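PDB 6RA2: putative dioxygenase (1H-3-hydroxy-4-oxoquinaldine 2,4-dioxygenase), which cleaves the ring of the Pseudomonas quorum-sensing signal PQS with molecular oxygen, giving N-octanoylanthranilate and carbon monoxide. Local coordinates for residues V117-L122 against C208-V213; R199-L204 against D227-R232. All coordinates share one frame; numbering follows the deposited sequence.

From the N terminus, the chain lays down the first five strands of the mixed sheet and then strand 116-120, the first half of contact 1. It next runs through 85 residues that contain helices but no strand, among them helix 197-202 with the first half of contact 2, before strand 209-214 returns beside 116-120 and closes contact 1. Helix 223-232 follows and closes the much shorter loop of contact 2, so the two contacts cross along the chain. Contact 1 joins adjacent parallel strands, the sixth and seventh of the eight; contact 2 joins the helices that precede and follow strand 209-214. They touch where Met201 SD packs on Ile210 CG2 at 3.7 Å.

Contact 1: residues V117-L122 against C208-V213; sequences VMILDL and CAIRHV
Val117 to Leu120 pair with Ile210 to Val213 as neighbouring parallel strands, their segment axes 19° apart. Backbone bonds include Arg211 N to Val117 O and Val213 N to Ile119 O, the latter 2.7 Å and almost straight at 176°. Packing is close on both faces. On one, Ile210 turns CD1 back to lie 3.7 Å from Val117 CB; on the other, Met118 SD rests 3.6 Å from Val213 CG2, and its CE reaches the Arg211 chain. Arg211 also marks the more solvent-accessible side, where its guanidinium turns away from strand 116-120 to bond with Ser237 and pair with Glu259 and Asp262. Where strand 116-120 ends, His212 has CG anti to its backbone N (chi1 -178°), which brings an edge of the ring to the turn. There NE2 accepts Leu122 N at 3.0 Å, while ND1 is hydrogen-bonded to His226. Asp121 N bonds to Val213 O; its OD2 is hydrogen-bonded to His216 N and weakly to Ser215 N, and OD1 weakly to His246 ND1. Leu122 touches the substrate-binding His97. An acid just after strand 116-120, weakly paired with the active-site His246, recalls the acid-histidine pair of the alpha/beta-hydrolase fold, here after the sixth strand, not the usual seventh.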
# COMPACT_ATOMS: atom_id res chain seq x y z
N VAL A 117 0.12 6.58 -9.75
CA VAL A 117 0.03 5.81 -8.51
C VAL A 117 -0.96 4.68 -8.74
O VAL A 117 -2.07 4.92 -9.21
CB VAL A 117 -0.42 6.66 -7.30
CG1 VAL A 117 -0.74 5.75 -6.10
CG2 VAL A 117 0.59 7.72 -6.94
N MET A 118 -0.59 3.47 -8.37
CA MET A 118 -1.54 2.36 -8.31
C MET A 118 -1.83 2.01 -6.85
O MET A 118 -0.92 1.98 -6.01
CB MET A 118 -1.00 1.14 -9.06
CG MET A 118 -1.75 -0.14 -8.79
SD MET A 118 -1.63 -1.27 -10.18
CE MET A 118 -2.08 -0.13 -11.47
N ILE A 119 -3.10 1.77 -6.55
CA ILE A 119 -3.54 1.40 -5.21
C ILE A 119 -4.24 0.05 -5.30
O ILE A 119 -4.98 -0.22 -6.26
CB ILE A 119 -4.44 2.48 -4.59
CG1 ILE A 119 -3.63 3.77 -4.39
CG2 ILE A 119 -5.02 2.00 -3.28
CD1 ILE A 119 -4.41 4.90 -3.78
N LEU A 120 -3.98 -0.81 -4.32
CA LEU A 120 -4.49 -2.18 -4.29
C LEU A 120 -5.40 -2.35 -3.08
O LEU A 120 -4.93 -2.30 -1.94
CB LEU A 120 -3.35 -3.20 -4.21
CG LEU A 120 -2.50 -3.60 -5.43
CD1 LEU A 120 -1.92 -2.40 -6.08
CD2 LEU A 120 -1.40 -4.56 -4.99
N ASP A 121 -6.69 -2.56 -3.33
CA ASP A 121 -7.65 -3.03 -2.33
C ASP A 121 -7.70 -2.11 -1.11
O ASP A 121 -7.49 -2.52 0.03
CB ASP A 121 -7.33 -4.47 -1.93
CG ASP A 121 -8.58 -5.28 -1.64
OD1 ASP A 121 -9.37 -4.88 -0.76
OD2 ASP A 121 -8.78 -6.31 -2.31
N LEU A 122 -8.01 -0.84 -1.37
CA LEU A 122 -8.16 0.18 -0.35
C LEU A 122 -9.61 0.65 -0.28
O LEU A 122 -10.17 1.08 -1.30
CB LEU A 122 -7.22 1.35 -0.64
CG LEU A 122 -7.38 2.58 0.23
CD1 LEU A 122 -7.11 2.25 1.69
CD2 LEU A 122 -6.48 3.68 -0.28
N CYS A 208 -2.02 13.51 -10.20
CA CYS A 208 -1.41 12.62 -11.18
C CYS A 208 -2.43 11.53 -11.57
O CYS A 208 -3.60 11.59 -11.20
CB CYS A 208 -0.11 12.04 -10.62
SG CYS A 208 -0.31 10.78 -9.32
N ALA A 209 -2.00 10.52 -12.31
CA ALA A 209 -2.90 9.44 -12.71
C ALA A 209 -2.99 8.39 -11.60
O ALA A 209 -1.99 7.75 -11.26
CB ALA A 209 -2.43 8.80 -14.01
N ILE A 210 -4.18 8.20 -11.05
CA ILE A 210 -4.43 7.21 -10.00
C ILE A 210 -5.22 6.06 -10.60
O ILE A 210 -6.17 6.27 -11.36
CB ILE A 210 -5.20 7.82 -8.80
CG1 ILE A 210 -4.54 9.11 -8.29
CG2 ILE A 210 -5.44 6.76 -7.74
CD1 ILE A 210 -3.06 9.04 -8.14
N ARG A 211 -4.84 4.84 -10.24
CA ARG A 211 -5.63 3.66 -10.56
C ARG A 211 -5.80 2.81 -9.31
O ARG A 211 -4.82 2.48 -8.64
CB ARG A 211 -4.99 2.81 -11.67
CG ARG A 211 -5.80 1.54 -12.02
CD ARG A 211 -5.36 0.88 -13.33
NE ARG A 211 -5.21 1.86 -14.42
CZ ARG A 211 -4.65 1.59 -15.60
NH1 ARG A 211 -4.20 0.36 -15.88
NH2 ARG A 211 -4.56 2.55 -16.52
N HIS A 212 -7.03 2.44 -9.01
CA HIS A 212 -7.33 1.57 -7.89
C HIS A 212 -7.65 0.19 -8.45
O HIS A 212 -8.55 0.04 -9.27
CB HIS A 212 -8.49 2.12 -7.06
CG HIS A 212 -8.83 1.29 -5.86
ND1 HIS A 212 -10.10 1.20 -5.35
CD2 HIS A 212 -8.05 0.50 -5.07
CE1 HIS A 212 -10.10 0.40 -4.30
NE2 HIS A 212 -8.87 -0.03 -4.11
N VAL A 213 -6.90 -0.81 -8.01
CA VAL A 213 -7.12 -2.20 -8.38
C VAL A 213 -7.54 -2.95 -7.13
O VAL A 213 -6.87 -2.85 -6.09
CB VAL A 213 -5.86 -2.82 -9.01
CG1 VAL A 213 -6.20 -4.11 -9.72
CG2 VAL A 213 -5.19 -1.83 -9.97

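Contact 2: residues R199-L204 against D227-R232; sequences RRMEAL and DDFAAR
A salt-bridge network of Arg199, Glu202 and Arg232 spans the helices that precede and follow strand 209-214, with Phe229 reaching across beside it. Glu202 is the hub. Arg199, one turn earlier in the same helix, bends at chi2 and chi3 and brings NE and NH2 side-on to a single oxygen, Glu202 OE2; the NE to OE2 distance is 2.8 Å, and OE2 lies close to the guanidinium plane. The other oxygen, OE1, takes a weak hydrogen bond within a salt bridge from Arg232 NH2 at 3.0 Å, the carboxylate and guanidinium planes standing 73° apart. The carboxylate thus lies between two arginines, whose positive charges would be expected to favour its ionised form. With chi1 at -157° the Phe229 ring leaves the backbone N on the far side and extends toward helix 197-202. Its CE1 edge meets Glu202 OE2 at 3.5 Å and Arg199 NH2 at 3.6 Å, while CZ lies 3.8 Å from the aliphatic Glu202 CG. Farther along the ring, Met201 CE comes to 4.1 Å from CE2, and Phe236 meets the ring edge-to-face. The ion pairs therefore occupy the more exposed side, above the buried Phe229 and Met201. Residues 199-204 and 227-232 are joined through side chains alone, a small apolar contact of Met201 and Phe229 beside an interhelical salt-bridge network.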
# COMPACT_ATOMS: atom_id res chain seq x y z
N ARG A 199 -12.02 11.44 -1.11
CA ARG A 199 -11.86 12.83 -0.67
C ARG A 199 -10.38 13.21 -0.59
O ARG A 199 -10.00 14.32 -0.98
CB ARG A 199 -12.52 13.05 0.70
CG ARG A 199 -13.99 12.64 0.81
CD ARG A 199 -14.92 13.54 0.00
NE ARG A 199 -14.96 13.20 -1.42
CZ ARG A 199 -15.42 12.06 -1.93
NH1 ARG A 199 -15.88 11.10 -1.13
NH2 ARG A 199 -15.40 11.86 -3.25
N ARG A 200 -9.54 12.30 -0.08
CA ARG A 200 -8.11 12.58 -0.02
C ARG A 200 -7.57 12.93 -1.41
O ARG A 200 -6.82 13.91 -1.56
CB ARG A 200 -7.35 11.37 0.56
CG ARG A 200 -5.83 11.42 0.39
CD ARG A 200 -5.34 12.71 0.99
NE ARG A 200 -3.92 13.04 0.84
CZ ARG A 200 -3.49 14.13 0.22
NH1 ARG A 200 -4.36 14.95 -0.36
NH2 ARG A 200 -2.20 14.41 0.19
N MET A 201 -7.98 12.17 -2.43
CA MET A 201 -7.50 12.42 -3.80
C MET A 201 -7.94 13.78 -4.33
O MET A 201 -7.16 14.48 -4.98
CB MET A 201 -7.99 11.32 -4.72
CG MET A 201 -7.66 9.96 -4.21
SD MET A 201 -7.65 8.72 -5.47
CE MET A 201 -9.10 7.77 -5.10
N GLU A 202 -9.20 14.18 -4.08
CA GLU A 202 -9.66 15.46 -4.61
C GLU A 202 -8.90 16.63 -4.00
O GLU A 202 -8.89 17.72 -4.58
CB GLU A 202 -11.16 15.66 -4.37
CG GLU A 202 -12.04 14.60 -4.99
CD GLU A 202 -13.49 14.80 -4.60
OE1 GLU A 202 -14.03 15.90 -4.84
OE2 GLU A 202 -14.09 13.86 -4.03
N ALA A 203 -8.27 16.43 -2.84
CA ALA A 203 -7.45 17.47 -2.22
C ALA A 203 -6.05 17.57 -2.83
O ALA A 203 -5.29 18.47 -2.43
CB ALA A 203 -7.34 17.22 -0.71
N LEU A 204 -5.68 16.68 -3.76
CA LEU A 204 -4.39 16.81 -4.44
C LEU A 204 -4.39 18.07 -5.29
O LEU A 204 -5.25 18.24 -6.16
CB LEU A 204 -4.11 15.58 -5.31
CG LEU A 204 -3.93 14.21 -4.63
CD1 LEU A 204 -4.20 13.06 -5.60
CD2 LEU A 204 -2.55 14.06 -4.02
N ASP A 227 -17.22 4.35 -10.82
CA ASP A 227 -17.71 4.92 -12.08
C ASP A 227 -17.97 6.41 -11.93
O ASP A 227 -17.54 7.22 -12.76
CB ASP A 227 -18.99 4.20 -12.52
CG ASP A 227 -18.76 2.73 -12.83
OD1 ASP A 227 -17.75 2.42 -13.51
OD2 ASP A 227 -19.60 1.88 -12.42
N ASP A 228 -18.68 6.79 -10.86
CA ASP A 228 -18.98 8.19 -10.61
C ASP A 228 -17.72 9.00 -10.41
O ASP A 228 -17.61 10.13 -10.89
CB ASP A 228 -19.91 8.30 -9.39
CG ASP A 228 -20.63 9.64 -9.31
OD1 ASP A 228 -21.59 9.74 -8.51
OD2 ASP A 228 -20.23 10.58 -10.03
N PHE A 229 -16.75 8.45 -9.68
CA PHE A 229 -15.50 9.17 -9.44
C PHE A 229 -14.70 9.30 -10.73
O PHE A 229 -14.15 10.37 -11.03
CB PHE A 229 -14.69 8.47 -8.35
CG PHE A 229 -13.72 9.37 -7.64
CD1 PHE A 229 -14.14 10.22 -6.64
CD2 PHE A 229 -12.37 9.36 -7.99
CE1 PHE A 229 -13.24 11.05 -5.98
CE2 PHE A 229 -11.47 10.19 -7.34
CZ PHE A 229 -11.91 11.04 -6.34
N ALA A 230 -14.62 8.21 -11.51
CA ALA A 230 -13.88 8.24 -12.77
C ALA A 230 -14.54 9.20 -13.76
O ALA A 230 -13.84 9.92 -14.48
CB ALA A 230 -13.77 6.84 -13.36
N ALA A 231 -15.88 9.23 -13.78
CA ALA A 231 -16.59 10.14 -14.68
C ALA A 231 -16.35 11.61 -14.33
O ALA A 231 -16.47 12.47 -15.21
CB ALA A 231 -18.09 9.83 -14.65
N ARG A 232 -16.01 11.91 -13.08
CA ARG A 232 -15.77 13.29 -12.68
C ARG A 232 -14.31 13.71 -12.82
O ARG A 232 -14.03 14.91 -12.94
CB ARG A 232 -16.20 13.50 -11.22
CG ARG A 232 -17.70 13.75 -11.06
CD ARG A 232 -18.11 13.79 -9.60
NE ARG A 232 -17.26 14.70 -8.83
CZ ARG A 232 -16.73 14.40 -7.65
NH1 ARG A 232 -16.96 13.21 -7.08
NH2 ARG A 232 -15.98 15.30 -7.03